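Local coordinates for oxysterol-binding protein homolog 3 (Saccharomyces cerevisiae, PDB 4IC4) that transfers lipids between membranes without vesicles, carrying them in the hydrophobic pocket of its OSBP-related domain in transport coupled to phosphoinositides, at residues L72-E77 with S107-K112; L130-M135 with T302-E307. All coordinates share one frame; numbering follows the deposited sequence.

Contact 1 of 2, residues L72-E77 with S107-K112; sequences LQLISE and SIYRDK
The carboxylate of Glu-77 is gripped at both oxygens: OE1 is hydrogen-bonded to Thr-302 OG1 and OE2 forms a salt bridge with Arg-114, while the same OE1 also rests against Ile-108, 3.5 Å from its CG2. Held between a hydroxyl and a guanidinium, the buried acid probably keeps its negative charge, and the isoleucine can cover its flank without competing for it. Glu-77 suits this place because its chain runs straight out beyond CG (chi2 -179°), long enough to carry the carboxylate from the 72-77 segment across to Ile-108. The apolar half of the contact lies beside it. Leu-74 brings CD1 to 3.7 Å from Ile-108 CD1, the two branched chains meeting at an oblique angle, methyl against methyl. Ile-108 has CG1 set between its backbone N and carbonyl carbon (chi1 63°), and the extended chi2 (172°) then carries CD1 on to Leu-74, leaving CG2 for Glu-77. In the OSBP-related domain, whose core is a beta barrel, this contact joins two parts of the helical region that precedes most of the barrel strands; on another side of helix 71-76, Leu-72 and Ile-75 pack on Phe-153 of strand 150-157. The side chain of Leu-74 is about 7 Å from that of Lys-118, a phosphatidylinositol 4-phosphate-binding residue. Tyr-109 adds an aromatic wall: Ile-108 CG1 sits 3.6 Å above the plane of its ring, over the centre, and Tyr-109 OH lies 3.9 Å from Leu-74 CD1, the two side chains crossing at about a right angle. Within the 107-112 segment, Ser-107 O takes hydrogen bonds on opposite faces of its carbonyl plane, from Arg-110 N and from Arg-110 NH1 at 2.9 Å, tying the turn together.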
ATOM      1  N   LEU A  72      -2.900   3.912   4.928  1.00  5.66           N
ATOM      2  CA  LEU A  72      -3.521   4.297   3.664  1.00  6.10           C
ATOM      3  C   LEU A  72      -2.426   4.706   2.683  1.00  6.88           C
ATOM      4  O   LEU A  72      -2.491   4.385   1.494  1.00  7.67           O
ATOM      5  CB  LEU A  72      -4.489   5.465   3.867  1.00  7.03           C
ATOM      6  CG  LEU A  72      -5.725   5.191   4.729  1.00  8.36           C
ATOM      7  CD1 LEU A  72      -6.491   6.495   4.948  1.00  9.95           C
ATOM      8  CD2 LEU A  72      -6.609   4.156   4.053  1.00 11.20           C
ATOM      9  N   GLN A  73      -1.419   5.416   3.184  1.00  6.86           N
ATOM     10  CA  GLN A  73      -0.312   5.844   2.341  1.00  6.42           C
ATOM     11  C   GLN A  73       0.538   4.637   1.917  1.00  6.88           C
ATOM     12  O   GLN A  73       0.963   4.544   0.763  1.00  7.53           O
ATOM     13  CB  GLN A  73       0.522   6.901   3.081  1.00  6.13           C
ATOM     14  CG  GLN A  73      -0.263   8.207   3.255  1.00  7.98           C
ATOM     15  CD  GLN A  73       0.414   9.222   4.154  1.00  8.06           C
ATOM     16  OE1 GLN A  73       0.796   8.918   5.285  1.00  8.14           O
ATOM     17  NE2 GLN A  73       0.547  10.450   3.658  1.00  7.38           N
ATOM     18  N   LEU A  74       0.765   3.701   2.837  1.00  6.84           N
ATOM     19  CA  LEU A  74       1.540   2.504   2.518  1.00  7.26           C
ATOM     20  C   LEU A  74       0.893   1.717   1.380  1.00  7.34           C
ATOM     21  O   LEU A  74       1.554   1.352   0.409  1.00  8.74           O
ATOM     22  CB  LEU A  74       1.649   1.584   3.737  1.00  7.78           C
ATOM     23  CG  LEU A  74       2.195   0.190   3.401  1.00  8.44           C
ATOM     24  CD1 LEU A  74       3.653   0.301   2.996  1.00 11.72           C
ATOM     25  CD2 LEU A  74       2.047  -0.740   4.597  1.00 10.31           C
ATOM     26  N   ILE A  75      -0.401   1.450   1.500  1.00  6.81           N
ATOM     27  CA  ILE A  75      -1.077   0.686   0.462  1.00  8.19           C
ATOM     28  C   ILE A  75      -1.114   1.443  -0.871  1.00  7.43           C
ATOM     29  O   ILE A  75      -1.156   0.828  -1.939  1.00  9.04           O
ATOM     30  CB  ILE A  75      -2.485   0.281   0.925  1.00  8.09           C
ATOM     31  CG1 ILE A  75      -2.351  -0.634   2.149  1.00 11.15           C
ATOM     32  CG2 ILE A  75      -3.226  -0.438  -0.200  1.00  9.75           C
ATOM     33  CD1 ILE A  75      -3.673  -1.056   2.760  1.00 12.33           C
ATOM     34  N   SER A  76      -1.069   2.772  -0.816  1.00  7.53           N
ATOM     35  CA  SER A  76      -1.053   3.570  -2.041  1.00  7.85           C
ATOM     36  C   SER A  76       0.224   3.324  -2.837  1.00  7.95           C
ATOM     37  O   SER A  76       0.283   3.627  -4.028  1.00  8.99           O
ATOM     38  CB  SER A  76      -1.164   5.063  -1.722  1.00  8.28           C
ATOM     39  OG  SER A  76      -2.439   5.366  -1.193  1.00 10.96           O
ATOM     40  N   GLU A  77       1.251   2.785  -2.179  1.00  8.06           N
ATOM     41  CA  GLU A  77       2.506   2.495  -2.865  1.00  8.45           C
ATOM     42  C   GLU A  77       2.303   1.353  -3.853  1.00  8.74           C
ATOM     43  O   GLU A  77       3.167   1.078  -4.691  1.00  9.73           O
ATOM     44  CB  GLU A  77       3.607   2.159  -1.853  1.00  8.26           C
ATOM     45  CG  GLU A  77       3.984   3.356  -0.989  1.00 10.00           C
ATOM     46  CD  GLU A  77       5.095   3.064  -0.001  1.00  9.86           C
ATOM     47  OE1 GLU A  77       6.258   2.884  -0.427  1.00  9.36           O
ATOM     48  OE2 GLU A  77       4.796   3.014   1.208  1.00  9.81           O
ATOM     49  N   SER A 107       8.800  -4.486  -4.068  1.00  8.24           N
ATOM     50  CA  SER A 107      10.080  -3.793  -4.152  1.00  8.29           C
ATOM     51  C   SER A 107      10.346  -2.729  -3.093  1.00  8.13           C
ATOM     52  O   SER A 107      11.497  -2.340  -2.890  1.00  9.63           O
ATOM     53  CB  SER A 107      10.251  -3.168  -5.545  1.00  8.46           C
ATOM     54  OG  SER A 107       9.293  -2.145  -5.777  1.00 10.07           O
ATOM     55  N   ILE A 108       9.305  -2.242  -2.421  1.00  8.52           N
ATOM     56  CA  ILE A 108       9.539  -1.217  -1.405  1.00  8.60           C
ATOM     57  C   ILE A 108      10.294  -1.784  -0.207  1.00  9.83           C
ATOM     58  O   ILE A 108      10.792  -1.034   0.628  1.00 11.14           O
ATOM     59  CB  ILE A 108       8.221  -0.556  -0.901  1.00  9.34           C
ATOM     60  CG1 ILE A 108       7.326  -1.583  -0.206  1.00  9.36           C
ATOM     61  CG2 ILE A 108       7.504   0.114  -2.069  1.00 10.11           C
ATOM     62  CD1 ILE A 108       6.110  -0.965   0.474  1.00 11.49           C
ATOM     63  N   TYR A 109      10.392  -3.107  -0.139  1.00  9.02           N
ATOM     64  CA  TYR A 109      11.089  -3.756   0.963  1.00 10.53           C
ATOM     65  C   TYR A 109      12.486  -4.223   0.569  1.00 10.63           C
ATOM     66  O   TYR A 109      13.114  -4.983   1.305  1.00 11.98           O
ATOM     67  CB  TYR A 109      10.270  -4.946   1.464  1.00 11.01           C
ATOM     68  CG  TYR A 109       8.906  -4.551   1.972  1.00 12.08           C
ATOM     69  CD1 TYR A 109       8.776  -3.726   3.085  1.00 11.72           C
ATOM     70  CD2 TYR A 109       7.745  -4.969   1.317  1.00 13.62           C
ATOM     71  CE1 TYR A 109       7.528  -3.318   3.541  1.00 12.34           C
ATOM     72  CE2 TYR A 109       6.483  -4.564   1.765  1.00 12.78           C
ATOM     73  CZ  TYR A 109       6.388  -3.735   2.879  1.00 12.57           C
ATOM     74  OH  TYR A 109       5.164  -3.302   3.332  1.00 14.00           O
ATOM     75  N   ARG A 110      12.981  -3.764  -0.578  1.00 10.54           N
ATOM     76  CA  ARG A 110      14.309  -4.186  -1.011  1.00 10.84           C
ATOM     77  C   ARG A 110      15.383  -3.744  -0.028  1.00 11.77           C
ATOM     78  O   ARG A 110      16.338  -4.486   0.221  1.00 12.44           O
ATOM     79  CB  ARG A 110      14.613  -3.702  -2.438  1.00 11.30           C
ATOM     80  CG  ARG A 110      14.578  -2.205  -2.710  1.00 11.01           C
ATOM     81  CD  ARG A 110      14.711  -2.039  -4.223  1.00 10.34           C
ATOM     82  NE  ARG A 110      14.792  -0.675  -4.744  1.00 10.63           N
ATOM     83  CZ  ARG A 110      13.759   0.154  -4.876  1.00  9.88           C
ATOM     84  NH1 ARG A 110      12.543  -0.219  -4.504  1.00  9.13           N
ATOM     85  NH2 ARG A 110      13.936   1.337  -5.450  1.00 10.85           N
ATOM     86  N   ASP A 111      15.245  -2.542   0.524  1.00 11.84           N
ATOM     87  CA  ASP A 111      16.196  -2.087   1.531  1.00 12.31           C
ATOM     88  C   ASP A 111      15.584  -2.583   2.835  1.00 13.27           C
ATOM     89  O   ASP A 111      14.522  -2.111   3.257  1.00 12.37           O
ATOM     90  CB  ASP A 111      16.302  -0.562   1.565  1.00 12.91           C
ATOM     91  CG  ASP A 111      17.355  -0.078   2.548  1.00 15.59           C
ATOM     92  OD1 ASP A 111      17.426  -0.643   3.658  1.00 14.70           O
ATOM     93  OD2 ASP A 111      18.105   0.867   2.216  1.00 18.68           O
ATOM     94  N   LYS A 112      16.247  -3.549   3.460  1.00 15.00           N
ATOM     95  CA  LYS A 112      15.768  -4.143   4.701  1.00 15.06           C
ATOM     96  C   LYS A 112      15.392  -3.141   5.786  1.00 14.12           C
ATOM     97  O   LYS A 112      14.625  -3.466   6.693  1.00 15.34           O
ATOM     98  CB  LYS A 112      16.816  -5.122   5.242  1.00 18.27           C
ATOM     99  CG  LYS A 112      17.019  -6.336   4.352  1.00 21.89           C
ATOM    100  CD  LYS A 112      18.103  -7.259   4.891  1.00 23.79           C
ATOM    101  CE  LYS A 112      18.273  -8.478   3.998  1.00 25.73           C
ATOM    102  NZ  LYS A 112      19.372  -9.369   4.464  1.00 27.09           N
TER

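Contact 2 of 2, residues L130-M135 with T302-E307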
ATOM      1  N   LEU A 130      -4.376  10.924  -3.557  1.00  7.35           N
ATOM      2  CA  LEU A 130      -3.097  10.981  -4.242  1.00  7.71           C
ATOM      3  C   LEU A 130      -3.332  11.233  -5.718  1.00  8.91           C
ATOM      4  O   LEU A 130      -3.799  10.358  -6.451  1.00  9.40           O
ATOM      5  CB  LEU A 130      -2.304   9.682  -4.053  1.00  9.10           C
ATOM      6  CG  LEU A 130      -0.938   9.676  -4.753  1.00 10.68           C
ATOM      7  CD1 LEU A 130      -0.041  10.774  -4.183  1.00 11.82           C
ATOM      8  CD2 LEU A 130      -0.289   8.317  -4.585  1.00 12.61           C
ATOM      9  N   ILE A 131      -3.023  12.453  -6.142  1.00  9.12           N
ATOM     10  CA  ILE A 131      -3.168  12.845  -7.532  1.00  9.76           C
ATOM     11  C   ILE A 131      -1.776  12.885  -8.147  1.00  9.96           C
ATOM     12  O   ILE A 131      -0.913  13.646  -7.699  1.00 10.94           O
ATOM     13  CB  ILE A 131      -3.794  14.246  -7.657  1.00  9.57           C
ATOM     14  CG1 ILE A 131      -5.218  14.235  -7.092  1.00 10.95           C
ATOM     15  CG2 ILE A 131      -3.799  14.681  -9.117  1.00 11.90           C
ATOM     16  CD1 ILE A 131      -5.856  15.610  -7.013  1.00 11.83           C
ATOM     17  N   ARG A 132      -1.546  12.052  -9.157  1.00  9.84           N
ATOM     18  CA  ARG A 132      -0.254  12.029  -9.833  1.00 11.58           C
ATOM     19  C   ARG A 132      -0.465  12.287 -11.321  1.00 13.63           C
ATOM     20  O   ARG A 132      -0.567  11.359 -12.119  1.00 12.24           O
ATOM     21  CB  ARG A 132       0.452  10.685  -9.620  1.00 11.52           C
ATOM     22  CG  ARG A 132       0.919  10.441  -8.188  1.00 13.02           C
ATOM     23  CD  ARG A 132       1.995  11.432  -7.758  1.00 12.49           C
ATOM     24  NE  ARG A 132       3.172  11.365  -8.625  1.00 14.20           N
ATOM     25  CZ  ARG A 132       4.407  11.115  -8.201  1.00 13.03           C
ATOM     26  NH1 ARG A 132       4.650  10.904  -6.912  1.00 13.04           N
ATOM     27  NH2 ARG A 132       5.407  11.070  -9.074  1.00 15.37           N
ATOM     28  N   GLU A 133      -0.529  13.565 -11.679  1.00 16.53           N
ATOM     29  CA  GLU A 133      -0.732  13.978 -13.059  1.00 18.84           C
ATOM     30  C   GLU A 133       0.357  13.418 -13.972  1.00 17.49           C
ATOM     31  O   GLU A 133       0.100  13.108 -15.139  1.00 18.62           O
ATOM     32  CB  GLU A 133      -0.746  15.506 -13.146  1.00 24.04           C
ATOM     33  CG  GLU A 133      -1.185  16.057 -14.494  1.00 29.85           C
ATOM     34  CD  GLU A 133      -2.623  15.705 -14.825  1.00 32.50           C
ATOM     35  OE1 GLU A 133      -2.926  14.501 -14.967  1.00 35.45           O
ATOM     36  OE2 GLU A 133      -3.451  16.633 -14.941  1.00 34.89           O
ATOM     37  N   ASP A 134       1.567  13.288 -13.438  1.00 16.46           N
ATOM     38  CA  ASP A 134       2.690  12.762 -14.207  1.00 16.53           C
ATOM     39  C   ASP A 134       2.437  11.331 -14.667  1.00 16.22           C
ATOM     40  O   ASP A 134       2.998  10.892 -15.670  1.00 17.47           O
ATOM     41  CB  ASP A 134       3.976  12.813 -13.380  1.00 18.29           C
ATOM     42  CG  ASP A 134       3.855  12.067 -12.066  1.00 19.06           C
ATOM     43  OD1 ASP A 134       4.710  11.201 -11.792  1.00 21.24           O
ATOM     44  OD2 ASP A 134       2.904  12.352 -11.309  1.00 20.25           O
ATOM     45  N   MET A 135       1.599  10.602 -13.935  1.00 13.81           N
ATOM     46  CA  MET A 135       1.279   9.224 -14.298  1.00 13.15           C
ATOM     47  C   MET A 135      -0.168   9.094 -14.753  1.00 11.82           C
ATOM     48  O   MET A 135      -0.665   7.991 -14.985  1.00 12.95           O
ATOM     49  CB  MET A 135       1.560   8.284 -13.124  1.00 13.32           C
ATOM     50  CG  MET A 135       3.048   8.154 -12.819  1.00 15.55           C
ATOM     51  SD  MET A 135       3.425   6.895 -11.587  1.00 19.18           S
ATOM     52  CE  MET A 135       3.206   7.833 -10.099  1.00 18.47           C
ATOM     53  N   THR A 302       7.685   6.917  -1.718  1.00  8.21           N
ATOM     54  CA  THR A 302       7.252   6.882  -0.323  1.00  8.36           C
ATOM     55  C   THR A 302       7.454   8.249   0.323  1.00  8.27           C
ATOM     56  O   THR A 302       6.584   8.752   1.032  1.00  8.63           O
ATOM     57  CB  THR A 302       8.063   5.873   0.512  1.00  8.53           C
ATOM     58  OG1 THR A 302       8.251   4.665  -0.231  1.00  8.89           O
ATOM     59  CG2 THR A 302       7.327   5.560   1.817  1.00  8.25           C
ATOM     60  N   ALA A 303       8.620   8.840   0.078  1.00  8.62           N
ATOM     61  CA  ALA A 303       8.959  10.137   0.643  1.00  7.75           C
ATOM     62  C   ALA A 303       8.025  11.250   0.193  1.00  9.26           C
ATOM     63  O   ALA A 303       7.883  12.266   0.876  1.00  9.61           O
ATOM     64  CB  ALA A 303      10.402  10.489   0.290  1.00  9.18           C
ATOM     65  N   ASN A 304       7.383  11.053  -0.955  1.00  8.44           N
ATOM     66  CA  ASN A 304       6.475  12.051  -1.499  1.00  8.31           C
ATOM     67  C   ASN A 304       5.027  11.910  -1.055  1.00  8.49           C
ATOM     68  O   ASN A 304       4.229  12.825  -1.245  1.00  8.70           O
ATOM     69  CB  ASN A 304       6.547  12.032  -3.028  1.00  8.68           C
ATOM     70  CG  ASN A 304       7.846  12.608  -3.547  1.00 10.06           C
ATOM     71  OD1 ASN A 304       8.438  13.479  -2.909  1.00 11.31           O
ATOM     72  ND2 ASN A 304       8.287  12.146  -4.712  1.00 10.75           N
ATOM     73  N   LEU A 305       4.698  10.773  -0.451  1.00  7.57           N
ATOM     74  CA  LEU A 305       3.334  10.509  -0.003  1.00  7.64           C
ATOM     75  C   LEU A 305       2.762  11.531   0.973  1.00  8.42           C
ATOM     76  O   LEU A 305       1.615  11.966   0.833  1.00  8.85           O
ATOM     77  CB  LEU A 305       3.262   9.119   0.643  1.00  8.28           C
ATOM     78  CG  LEU A 305       3.410   7.901  -0.274  1.00  9.40           C
ATOM     79  CD1 LEU A 305       3.644   6.666   0.580  1.00 11.88           C
ATOM     80  CD2 LEU A 305       2.167   7.743  -1.145  1.00 11.03           C
ATOM     81  N   ASN A 306       3.562  11.916   1.961  1.00  8.73           N
ATOM     82  CA  ASN A 306       3.091  12.839   2.987  1.00  8.73           C
ATOM     83  C   ASN A 306       3.390  14.306   2.731  1.00  9.44           C
ATOM     84  O   ASN A 306       3.273  15.126   3.643  1.00 11.37           O
ATOM     85  CB  ASN A 306       3.666  12.439   4.351  1.00  8.61           C
ATOM     86  CG  ASN A 306       2.775  12.857   5.508  1.00 10.40           C
ATOM     87  OD1 ASN A 306       3.259  13.273   6.566  1.00 13.11           O
ATOM     88  ND2 ASN A 306       1.467  12.732   5.321  1.00  7.26           N
ATOM     89  N   GLU A 307       3.762  14.649   1.502  1.00  8.59           N
ATOM     90  CA  GLU A 307       4.047  16.045   1.189  1.00  9.87           C
ATOM     91  C   GLU A 307       2.812  16.793   0.702  1.00 10.29           C
ATOM     92  O   GLU A 307       1.991  16.253  -0.045  1.00 10.59           O
ATOM     93  CB  GLU A 307       5.138  16.157   0.118  1.00 10.82           C
ATOM     94  CG  GLU A 307       5.419  17.610  -0.288  1.00 10.76           C
ATOM     95  CD  GLU A 307       6.509  17.759  -1.336  1.00 12.75           C
ATOM     96  OE1 GLU A 307       6.657  16.870  -2.197  1.00 12.95           O
ATOM     97  OE2 GLU A 307       7.213  18.791  -1.306  1.00 14.16           O
TER
HETATM   98  O   HOH W   1       7.670  10.149  -6.935  1.00 11.04           O
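Apolar contact comes from Leu-130, on strand 127-132 of the beta barrel of the OSBP-related domain, and Leu-305 of the 302-307 segment, whose CD2 methyls approach to 4.3 Å. Leucine suits both buried positions, since its methyls leave no polar group to satisfy.

Polar contact passes through a water. Arg-132 NH1 and Asn-304 ND2 both donate hydrogen bonds to it, each at 3.1 Å, and the water oxygen lies at the edge of the guanidinium, in its plane. Two donor nitrogens could not bond each other, so a water that accepts from both is the natural link. The amide is also fixed at its other end, where Asn-304 OD1 accepts from Asn-32 N.

Charge pairing positions the arginine. Its side chain curls back through three torsions near -60° and grips Asp-134 side-on: Arg-132 NE bonds to Asp-134 OD2 at 2.9 Å, and Arg-132 NH2 to Asp-134 OD1 at 2.8 Å and a straight 169°. OD2 uses its syn lone pair, whereas OD1 is met on the syn side but 33° out of the carboxylate plane. Met-135 CE covers one guanidinium face, 3.6 Å above it and toward the rim.

Phe-301 of helix 300-305 also touches Leu-130, Arg-132 and Met-135. Leu-130 pairs through its backbone with Leu-139 of neighbouring strand 137-145, and Ile-131 packs on Trp-382 of helix 381-386.

Overall arrangement
Helix 300-305 brings the two contacts together: it supplies one side of contact 2 and also reaches contact 1, where Leu-305 CD1 packs on Glu-77 CG. Their centres lie 13 Å apart. Contact 1, nearer the middle of the chain, joins a helix to a loop early in the domain and mixes buried with partly exposed residues, near the phosphoinositide site; its segments touch through apolar chains and one acid held by outside partners. Contact 2 lies farther out and away from the lipid headgroup-binding residues, yet most of its touching residues are buried; it ties a barrel strand to a helix 167 residues later, and relies on a bridging water beside one leucine pair.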